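Local coordinates for universal stress protein (PDB 7MQ5) that is of unknown function but belongs to the universal stress protein family, whose members are generally linked to survival under stress, at residues L24-L29 with R130-G135; L92-H97 with L124-A129; V239-G244 with L267-L272. All blocks are in the same frame, centred on the assembly; numbering follows the deposited sequence.

Contact 1 (L24-L29 with R130-G135); sequences LKRAQL and RPWTGG
The carbonyl oxygen Arg-130 O is gripped by both terminal nitrogens of Arg-26. NH1 and NH2 of Arg-26 each lie 2.9 Å from Arg-130 O. The oxygen sits close to the guanidinium plane, but neither bond is straight, both N-H...O angles being near 142°. That is the cost of sharing one acceptor between two donors. The Arg-26 chain bends at its second torsion (chi2 -44°), and CD passes over one face of the Trp-132 indole. CD lies 3.9 Å from the centre of the five-membered ring, a CH-pi contact. Further out, Trp-132 NE1 lies over one face of the guanidinium, offset toward its rim. The two planes are 37° apart, so this is no parallel stack. NE of Arg-26 and NE1 of Trp-132 are 3.1 Å apart, yet both are donors and do not bond to each other. Asp-270 resolves the conflict: its OD2 takes a salt bridge from Arg-26 NE and a hydrogen bond from Trp-132 NE1. The contact joins helix 22-34 to the loop between strands 123-126 and 136-141, both part of the central sheet of the alpha/beta fold. The loop makes a type II beta turn from Trp-132 to Gly-135, closed by Gly-135 N to Trp-132 O at 2.9 Å. Gly-134 takes the positive phi of that turn. One helical turn on from Arg-26, Leu-29 CD2 packs on Trp-132 CB at 3.7 Å, and Leu-29 CD1 lies 3.9 Å from Thr-133 OG1.

Contact 2 (L92-H97 with L124-A129); sequences LIIKQH and LMTKTA
Ile-94 and Leu-124 lie side by side on one face of two parallel strands, Ile-94 CG2 meeting Leu-124 CD2 at 4.0 Å. Thr-126 continues this apolar row through its CG2, while its OG1 points across to Gln-96. OG1 stands between the backbone N and the carbonyl carbon (chi1 77°), 3.3 Å from Gln-96 CB. Four hydrogen bonds join the backbones. Leu-124 N reaches Ile-93 O at 2.8 Å, and Lys-95 N reaches Leu-124 O. Thr-126 N bonds to Lys-95 O, and His-97 N to Thr-126 O at 2.8 Å. On the other face, in one of its two conformers, the selenomethionine Met-125 folds back and its CE lies 4.1 Å from His-97 CB. This tight part gives way to a watery end beyond the strands. One water accepts from Gln-96 NE2, which also bonds to Glu-20 OE1, and donates to His-97 O and Thr-126 O. A second lies at the edge of the His-97 ring, 2.8 Å from its ND1, and donates to Lys-127 O; His-97 NE2 bonds to Ile-107 O. Lys-127 CE comes within 3.7 Å of His-97 ND1, though NZ goes on to Leu-267 O and other carbonyls. The pair belongs to a beta-alpha-beta unit with helix 110-118, where Asp-112 forms a salt bridge with Lys-95 NZ. Strand 9-13 lies beside strand 92-96, and the antiparallel strand 270-274 beside strand 123-126.

Contact 3 (V239-G244 with L267-L272); sequences VVTVIG and LESDVL
A beta-alpha-beta unit, strand 240-244, helix 258-264 and strand 270-274, brings its two strands together side by side and parallel. Near the N-terminal ends of the two strands, Thr-241 OG1 donates to Ser-269 OG at 2.9 Å. Ser-269 OG passes a hydrogen bond on to Asp-270 O, also at 2.9 Å. This hydroxyl stands between its own backbone N and carbonyl carbon (chi1 67°), from where it meets both partners. Asp-270 O also accepts from Thr-241 N, and the two donors come from opposite faces of its carbonyl plane. Asp-270 N in turn bonds to Val-239 O, with N-H...O bent to 141° and the donor above the plane of that carbonyl. Further along, the pairing straightens. Leu-272 N bonds to Thr-241 O, and Ile-243 N meets Leu-272 O at 3.0 Å with an angle of 171°. The side chains pack on two faces. Leu-267 CD1 touches Thr-241 CB at 3.9 Å, the two side chains crossing at about a right angle. In one of the two conformers of Ile-243, its CD1 meets Val-271 CG1 at 4.0 Å on the same face. On the other face Val-242 and Leu-272 run side by side, Val-242 CG1 to Leu-272 CD2 being 4.1 Å, beneath helix 148-167. The Asp-270 carboxylate, on that face too, turns to other parts of the chain: OD1 accepts from the backbone of Lys-127 and Thr-128. Parallel strands joined through a helix are the basic element of the alpha/beta fold of universal stress proteins, members of the HUP clan.

In the fold
All three contacts gather around the middle of one ten-stranded mixed sheet. Contact 2 and contact 3 have centres about 9 Å apart and meet where strands 123-126 and 270-274 run antiparallel as neighbours. Contact 1 lies about 11 Å from contact 2 and 13 Å from contact 3, centre to centre, and brings helix 22-34 and the loop 130-135 together beside this seam. Along the chain, contact 2 falls between the two segments of contact 1, and contact 3 follows both. Asp-270 of contact 3 reaches both other contacts. The early and late parts of the chain are thus joined through one continuous sheet.

Contact 1 (L24-L29 with R130-G135)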
loop_
_atom_site.group_PDB
_atom_site.type_symbol
_atom_site.label_atom_id
_atom_site.label_comp_id
_atom_site.label_asym_id
_atom_site.label_seq_id
_atom_site.Cartn_x
_atom_site.Cartn_y
_atom_site.Cartn_z
ATOM N N LEU A 24 -9.669 1.289 10.320
ATOM C CA LEU A 24 -9.516 2.301 11.393
ATOM C C LEU A 24 -8.396 1.897 12.359
ATOM O O LEU A 24 -7.708 2.784 12.864
ATOM C CB LEU A 24 -10.842 2.481 12.131
ATOM C CG LEU A 24 -10.851 3.564 13.208
ATOM C CD1 LEU A 24 -10.431 4.929 12.655
ATOM C CD2 LEU A 24 -12.233 3.630 13.833
ATOM N N LYS A 25 -8.221 0.600 12.626
ATOM C CA LYS A 25 -7.113 0.203 13.544
ATOM C C LYS A 25 -5.766 0.625 12.938
ATOM O O LYS A 25 -4.925 1.189 13.671
ATOM C CB LYS A 25 -7.171 -1.297 13.843
ATOM C CG LYS A 25 -8.282 -1.698 14.805
ATOM C CD LYS A 25 -8.354 -3.181 15.076
ATOM C CE LYS A 25 -9.272 -3.511 16.235
ATOM N NZ LYS A 25 -8.753 -2.957 17.507
ATOM N N ARG A 26 -5.540 0.347 11.655
ATOM C CA ARG A 26 -4.238 0.763 11.072
ATOM C C ARG A 26 -4.133 2.297 11.101
ATOM O O ARG A 26 -3.041 2.813 11.379
ATOM C CB ARG A 26 -4.067 0.320 9.618
ATOM C CG ARG A 26 -4.261 -1.156 9.336
ATOM C CD ARG A 26 -3.623 -2.092 10.311
ATOM N NE ARG A 26 -3.576 -3.429 9.759
ATOM C CZ ARG A 26 -3.345 -4.525 10.460
ATOM N NH1 ARG A 26 -3.257 -5.687 9.838
ATOM N NH2 ARG A 26 -3.227 -4.471 11.773
ATOM N N ALA A 27 -5.234 3.000 10.803
ATOM C CA ALA A 27 -5.200 4.481 10.785
ATOM C C ALA A 27 -4.833 5.020 12.173
ATOM O O ALA A 27 -4.043 5.977 12.259
ATOM C CB ALA A 27 -6.536 5.010 10.333
ATOM N N GLN A 28 -5.395 4.419 13.228
ATOM C CA GLN A 28 -5.085 4.873 14.613
ATOM C C GLN A 28 -3.606 4.620 14.927
ATOM O O GLN A 28 -2.977 5.455 15.585
ATOM C CB GLN A 28 -5.968 4.160 15.634
ATOM C CG GLN A 28 -7.402 4.648 15.660
ATOM C CD GLN A 28 -8.204 3.752 16.566
ATOM O OE1 GLN A 28 -8.555 2.633 16.205
ATOM N NE2 GLN A 28 -8.436 4.211 17.779
ATOM N N LEU A 29 -3.070 3.491 14.475
ATOM C CA LEU A 29 -1.647 3.204 14.778
ATOM C C LEU A 29 -0.770 4.246 14.085
ATOM O O LEU A 29 0.104 4.835 14.740
ATOM C CB LEU A 29 -1.290 1.794 14.316
ATOM C CG LEU A 29 0.135 1.360 14.647
ATOM C CD1 LEU A 29 0.317 1.196 16.142
ATOM C CD2 LEU A 29 0.488 0.068 13.930
ATOM N N ARG A 130 -3.862 -9.497 11.872
ATOM C CA ARG A 130 -2.691 -9.475 12.780
ATOM C C ARG A 130 -2.273 -8.034 13.051
ATOM O O ARG A 130 -2.264 -7.208 12.144
ATOM C CB ARG A 130 -1.523 -10.235 12.159
ATOM C CG ARG A 130 -1.734 -11.737 12.068
ATOM C CD ARG A 130 -0.536 -12.339 11.369
ATOM N NE ARG A 130 -0.583 -12.096 9.930
ATOM C CZ ARG A 130 0.476 -11.869 9.153
ATOM N NH1 ARG A 130 1.680 -11.745 9.682
ATOM N NH2 ARG A 130 0.314 -11.698 7.855
ATOM N N PRO A 131 -1.884 -7.686 14.298
ATOM C CA PRO A 131 -1.390 -6.340 14.571
ATOM C C PRO A 131 -0.057 -6.088 13.846
ATOM O O PRO A 131 0.710 -7.003 13.635
ATOM C CB PRO A 131 -1.193 -6.330 16.095
ATOM C CG PRO A 131 -1.016 -7.786 16.456
ATOM C CD PRO A 131 -1.912 -8.539 15.495
ATOM N N TRP A 132 0.198 -4.842 13.479
ATOM C CA TRP A 132 1.517 -4.512 12.883
ATOM C C TRP A 132 2.629 -4.534 13.930
ATOM O O TRP A 132 3.758 -4.852 13.565
ATOM C CB TRP A 132 1.468 -3.118 12.280
ATOM C CG TRP A 132 0.762 -3.032 10.971
ATOM C CD1 TRP A 132 -0.031 -3.968 10.372
ATOM C CD2 TRP A 132 0.713 -1.867 10.141
ATOM N NE1 TRP A 132 -0.512 -3.481 9.187
ATOM C CE2 TRP A 132 -0.099 -2.188 9.033
ATOM C CE3 TRP A 132 1.267 -0.587 10.228
ATOM C CZ2 TRP A 132 -0.344 -1.276 8.006
ATOM C CZ3 TRP A 132 1.033 0.308 9.209
ATOM C CH2 TRP A 132 0.231 -0.034 8.123
ATOM N N THR A 133 2.311 -4.122 15.160
ATOM C CA THR A 133 3.347 -3.920 16.200
ATOM C C THR A 133 4.182 -5.185 16.367
ATOM O O THR A 133 3.621 -6.288 16.577
ATOM C CB THR A 133 2.719 -3.406 17.496
ATOM O OG1 THR A 133 2.119 -2.147 17.191
ATOM C CG2 THR A 133 3.716 -3.233 18.620
ATOM N N GLY A 134 5.495 -5.009 16.257
ATOM C CA GLY A 134 6.440 -6.119 16.439
ATOM C C GLY A 134 6.537 -7.054 15.247
ATOM O O GLY A 134 7.299 -8.028 15.351
ATOM N N GLY A 135 5.833 -6.783 14.150
ATOM C CA GLY A 135 5.869 -7.729 13.018
ATOM C C GLY A 135 7.019 -7.487 12.055
ATOM O O GLY A 135 8.008 -6.824 12.422
#

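Contact 2 (L92-H97 with L124-A129)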
loop_
_atom_site.group_PDB
_atom_site.type_symbol
_atom_site.label_atom_id
_atom_site.label_comp_id
_atom_site.label_asym_id
_atom_site.label_seq_id
_atom_site.Cartn_x
_atom_site.Cartn_y
_atom_site.Cartn_z
ATOM N N LEU A 92 -3.265 9.301 1.624
ATOM C CA LEU A 92 -3.303 7.832 1.784
ATOM C C LEU A 92 -4.770 7.443 1.891
ATOM O O LEU A 92 -5.532 8.159 2.544
ATOM C CB LEU A 92 -2.559 7.418 3.059
ATOM C CG LEU A 92 -2.614 5.942 3.457
ATOM C CD1 LEU A 92 -1.918 5.046 2.430
ATOM C CD2 LEU A 92 -1.988 5.745 4.826
ATOM N N ILE A 93 -5.131 6.344 1.250
ATOM C CA ILE A 93 -6.455 5.696 1.426
ATOM C C ILE A 93 -6.211 4.362 2.127
ATOM O O ILE A 93 -5.347 3.607 1.657
ATOM C CB ILE A 93 -7.149 5.488 0.073
ATOM C CG1 ILE A 93 -7.414 6.816 -0.632
ATOM C CG2 ILE A 93 -8.420 4.670 0.241
ATOM C CD1 ILE A 93 -7.809 6.682 -2.086
ATOM N N ILE A 94 -6.953 4.090 3.193
ATOM C CA ILE A 94 -6.890 2.778 3.882
ATOM C C ILE A 94 -8.252 2.110 3.711
ATOM O O ILE A 94 -9.290 2.702 4.082
ATOM C CB ILE A 94 -6.511 2.893 5.362
ATOM C CG1 ILE A 94 -5.219 3.691 5.553
ATOM C CG2 ILE A 94 -6.436 1.501 5.984
ATOM C CD1 ILE A 94 -4.802 3.822 7.004
ATOM N N LYS A 95 -8.234 0.898 3.153
ATOM C CA LYS A 95 -9.479 0.129 2.974
ATOM C C LYS A 95 -9.213 -1.337 3.312
ATOM O O LYS A 95 -8.178 -1.887 2.885
ATOM C CB LYS A 95 -9.995 0.257 1.544
ATOM C CG LYS A 95 -11.310 -0.471 1.354
ATOM C CD LYS A 95 -11.971 -0.311 0.015
ATOM C CE LYS A 95 -13.234 -1.155 -0.082
ATOM N NZ LYS A 95 -12.946 -2.615 -0.003
ATOM N N GLN A 96 -10.145 -1.954 4.018
ATOM C CA GLN A 96 -10.014 -3.389 4.324
ATOM C C GLN A 96 -10.557 -4.225 3.165
ATOM O O GLN A 96 -11.616 -3.908 2.592
ATOM C CB GLN A 96 -10.746 -3.725 5.621
ATOM C CG GLN A 96 -10.684 -5.205 5.964
ATOM C CD GLN A 96 -11.077 -5.536 7.384
ATOM O OE1 GLN A 96 -11.502 -4.687 8.175
ATOM N NE2 GLN A 96 -10.941 -6.807 7.713
ATOM N N HIS A 97 -9.829 -5.286 2.860
ATOM C CA HIS A 97 -10.223 -6.276 1.840
ATOM C C HIS A 97 -11.236 -7.257 2.420
ATOM O O HIS A 97 -10.966 -7.833 3.491
ATOM C CB HIS A 97 -8.981 -7.032 1.381
ATOM C CG HIS A 97 -9.278 -8.240 0.573
ATOM N ND1 HIS A 97 -8.859 -9.496 0.956
ATOM C CD2 HIS A 97 -9.940 -8.383 -0.590
ATOM C CE1 HIS A 97 -9.250 -10.371 0.051
ATOM N NE2 HIS A 97 -9.913 -9.711 -0.915
ATOM N N LEU A 124 -3.455 1.638 1.023
ATOM C CA LEU A 124 -3.184 0.509 1.931
ATOM C C LEU A 124 -4.423 -0.378 1.947
ATOM O O LEU A 124 -5.481 0.042 2.422
ATOM C CB LEU A 124 -2.887 1.039 3.332
ATOM C CG LEU A 124 -2.697 -0.024 4.408
ATOM C CD1 LEU A 124 -1.514 -0.936 4.099
ATOM C CD2 LEU A 124 -2.540 0.631 5.767
HETATM N N MSE A 125 -4.293 -1.568 1.364
HETATM C CA MSE A 125 -5.330 -2.582 1.387
HETATM C C MSE A 125 -5.025 -3.510 2.554
HETATM O O MSE A 125 -3.997 -4.188 2.530
HETATM C CB MSE A 125 -5.309 -3.408 0.101
HETATM C CG MSE A 125 -5.652 -2.637 -1.150
HETATM SE SE MSE A 125 -7.488 -1.960 -1.153
HETATM C CE MSE A 125 -8.425 -3.651 -0.793
ATOM N N THR A 126 -5.873 -3.509 3.585
ATOM C CA THR A 126 -5.601 -4.372 4.729
ATOM C C THR A 126 -6.159 -5.766 4.435
ATOM O O THR A 126 -7.323 -5.875 4.029
ATOM C CB THR A 126 -6.081 -3.766 6.056
ATOM O OG1 THR A 126 -7.498 -3.871 6.215
ATOM C CG2 THR A 126 -5.677 -2.317 6.215
ATOM N N LYS A 127 -5.333 -6.799 4.623
ATOM C CA LYS A 127 -5.757 -8.182 4.297
ATOM C C LYS A 127 -5.628 -9.128 5.490
ATOM O O LYS A 127 -6.079 -10.278 5.361
ATOM C CB LYS A 127 -4.951 -8.731 3.119
ATOM C CG LYS A 127 -5.032 -7.901 1.842
ATOM C CD LYS A 127 -4.397 -8.564 0.639
ATOM C CE LYS A 127 -5.268 -9.652 0.057
ATOM N NZ LYS A 127 -4.611 -10.340 -1.080
ATOM N N THR A 128 -5.014 -8.690 6.583
ATOM C CA THR A 128 -4.836 -9.567 7.764
ATOM C C THR A 128 -5.320 -8.821 9.003
ATOM O O THR A 128 -5.278 -7.587 9.008
ATOM C CB THR A 128 -3.377 -10.019 7.922
ATOM O OG1 THR A 128 -3.299 -10.901 9.046
ATOM C CG2 THR A 128 -2.403 -8.873 8.112
ATOM N N ALA A 129 -5.769 -9.563 10.009
ATOM C CA ALA A 129 -6.179 -8.946 11.290
ATOM C C ALA A 129 -4.992 -8.903 12.252
ATOM O O ALA A 129 -5.141 -8.319 13.339
ATOM C CB ALA A 129 -7.322 -9.707 11.895
HETATM O O HOH W 1 -9.024 -8.180 5.572
HETATM O O HOH W 2 -8.074 -10.744 3.284
#

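Contact 3 (V239-G244 with L267-L272)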
loop_
_atom_site.group_PDB
_atom_site.type_symbol
_atom_site.label_atom_id
_atom_site.label_comp_id
_atom_site.label_asym_id
_atom_site.label_seq_id
_atom_site.Cartn_x
_atom_site.Cartn_y
_atom_site.Cartn_z
ATOM N N VAL A 239 3.628 -8.869 7.814
ATOM C CA VAL A 239 2.292 -8.301 8.148
ATOM C C VAL A 239 1.949 -7.171 7.165
ATOM O O VAL A 239 0.748 -6.918 6.959
ATOM C CB VAL A 239 2.250 -7.880 9.624
ATOM C CG1 VAL A 239 3.153 -6.700 9.941
ATOM C CG2 VAL A 239 0.826 -7.643 10.081
ATOM N N VAL A 240 2.961 -6.543 6.564
ATOM C CA VAL A 240 2.763 -5.515 5.507
ATOM C C VAL A 240 3.786 -5.777 4.409
ATOM O O VAL A 240 4.952 -6.014 4.747
ATOM C CB VAL A 240 2.953 -4.067 6.015
ATOM C CG1 VAL A 240 2.805 -3.060 4.881
ATOM C CG2 VAL A 240 2.038 -3.734 7.171
ATOM N N THR A 241 3.345 -5.708 3.154
ATOM C CA THR A 241 4.255 -5.729 1.988
ATOM C C THR A 241 4.032 -4.407 1.253
ATOM O O THR A 241 2.883 -4.047 0.994
ATOM C CB THR A 241 4.028 -6.947 1.082
ATOM O OG1 THR A 241 4.179 -8.140 1.854
ATOM C CG2 THR A 241 5.008 -6.993 -0.066
ATOM N N VAL A 242 5.112 -3.725 0.914
ATOM C CA VAL A 242 5.068 -2.451 0.158
ATOM C C VAL A 242 5.544 -2.757 -1.256
ATOM O O VAL A 242 6.657 -3.302 -1.422
ATOM C CB VAL A 242 5.928 -1.366 0.817
ATOM C CG1 VAL A 242 5.789 -0.065 0.040
ATOM C CG2 VAL A 242 5.575 -1.187 2.289
ATOM N N ILE A 243 4.710 -2.429 -2.240
ATOM C CA ILE A 243 5.034 -2.688 -3.663
ATOM C C ILE A 243 4.782 -1.429 -4.485
ATOM O O ILE A 243 4.055 -0.511 -4.035
ATOM C CB ILE A 243 4.214 -3.865 -4.231
ATOM C CG1 ILE A 243 2.734 -3.506 -4.396
ATOM C CG2 ILE A 243 4.407 -5.130 -3.405
ATOM C CD1 ILE A 243 1.927 -4.567 -5.102
ATOM N N GLY A 244 5.407 -1.400 -5.655
ATOM C CA GLY A 244 5.144 -0.358 -6.650
ATOM C C GLY A 244 4.531 -0.982 -7.884
ATOM O O GLY A 244 4.782 -2.166 -8.158
ATOM N N LEU A 267 -1.002 -12.243 -1.830
ATOM C CA LEU A 267 -0.462 -11.935 -0.486
ATOM C C LEU A 267 -1.540 -12.069 0.583
ATOM O O LEU A 267 -2.717 -11.711 0.331
ATOM C CB LEU A 267 0.088 -10.511 -0.476
ATOM C CG LEU A 267 1.400 -10.295 -1.232
ATOM C CD1 LEU A 267 1.675 -8.807 -1.350
ATOM C CD2 LEU A 267 2.567 -10.995 -0.550
ATOM N N GLU A 268 -1.108 -12.513 1.759
ATOM C CA GLU A 268 -1.966 -12.595 2.965
ATOM C C GLU A 268 -1.640 -11.418 3.890
ATOM O O GLU A 268 -2.399 -11.192 4.834
ATOM C CB GLU A 268 -1.779 -13.947 3.648
ATOM C CG GLU A 268 -2.216 -15.112 2.768
ATOM C CD GLU A 268 -2.144 -16.502 3.379
ATOM O OE1 GLU A 268 -1.262 -16.743 4.222
ATOM O OE2 GLU A 268 -3.000 -17.336 3.023
ATOM N N SER A 269 -0.543 -10.714 3.634
ATOM C CA SER A 269 -0.173 -9.494 4.380
ATOM C C SER A 269 -1.052 -8.331 3.915
ATOM O O SER A 269 -1.637 -8.405 2.835
ATOM C CB SER A 269 1.289 -9.132 4.125
ATOM O OG SER A 269 1.483 -8.739 2.760
ATOM N N ASP A 270 -1.119 -7.289 4.729
ATOM C CA ASP A 270 -1.622 -6.008 4.201
ATOM C C ASP A 270 -0.703 -5.619 3.033
ATOM O O ASP A 270 0.474 -6.059 2.999
ATOM C CB ASP A 270 -1.573 -4.896 5.246
ATOM C CG ASP A 270 -2.556 -5.018 6.393
ATOM O OD1 ASP A 270 -3.320 -6.005 6.448
ATOM O OD2 ASP A 270 -2.554 -4.093 7.225
ATOM N N VAL A 271 -1.199 -4.801 2.119
ATOM C CA VAL A 271 -0.373 -4.367 0.968
ATOM C C VAL A 271 -0.496 -2.852 0.814
ATOM O O VAL A 271 -1.623 -2.333 0.701
ATOM C CB VAL A 271 -0.754 -5.092 -0.341
ATOM C CG1 VAL A 271 0.269 -4.816 -1.442
ATOM C CG2 VAL A 271 -0.909 -6.594 -0.150
ATOM N N LEU A 272 0.646 -2.173 0.820
ATOM C CA LEU A 272 0.704 -0.731 0.505
ATOM C C LEU A 272 1.131 -0.618 -0.955
ATOM O O LEU A 272 2.239 -1.088 -1.297
ATOM C CB LEU A 272 1.687 -0.014 1.428
ATOM C CG LEU A 272 1.837 1.476 1.152
ATOM C CD1 LEU A 272 0.532 2.215 1.366
ATOM C CD2 LEU A 272 2.942 2.091 1.986
#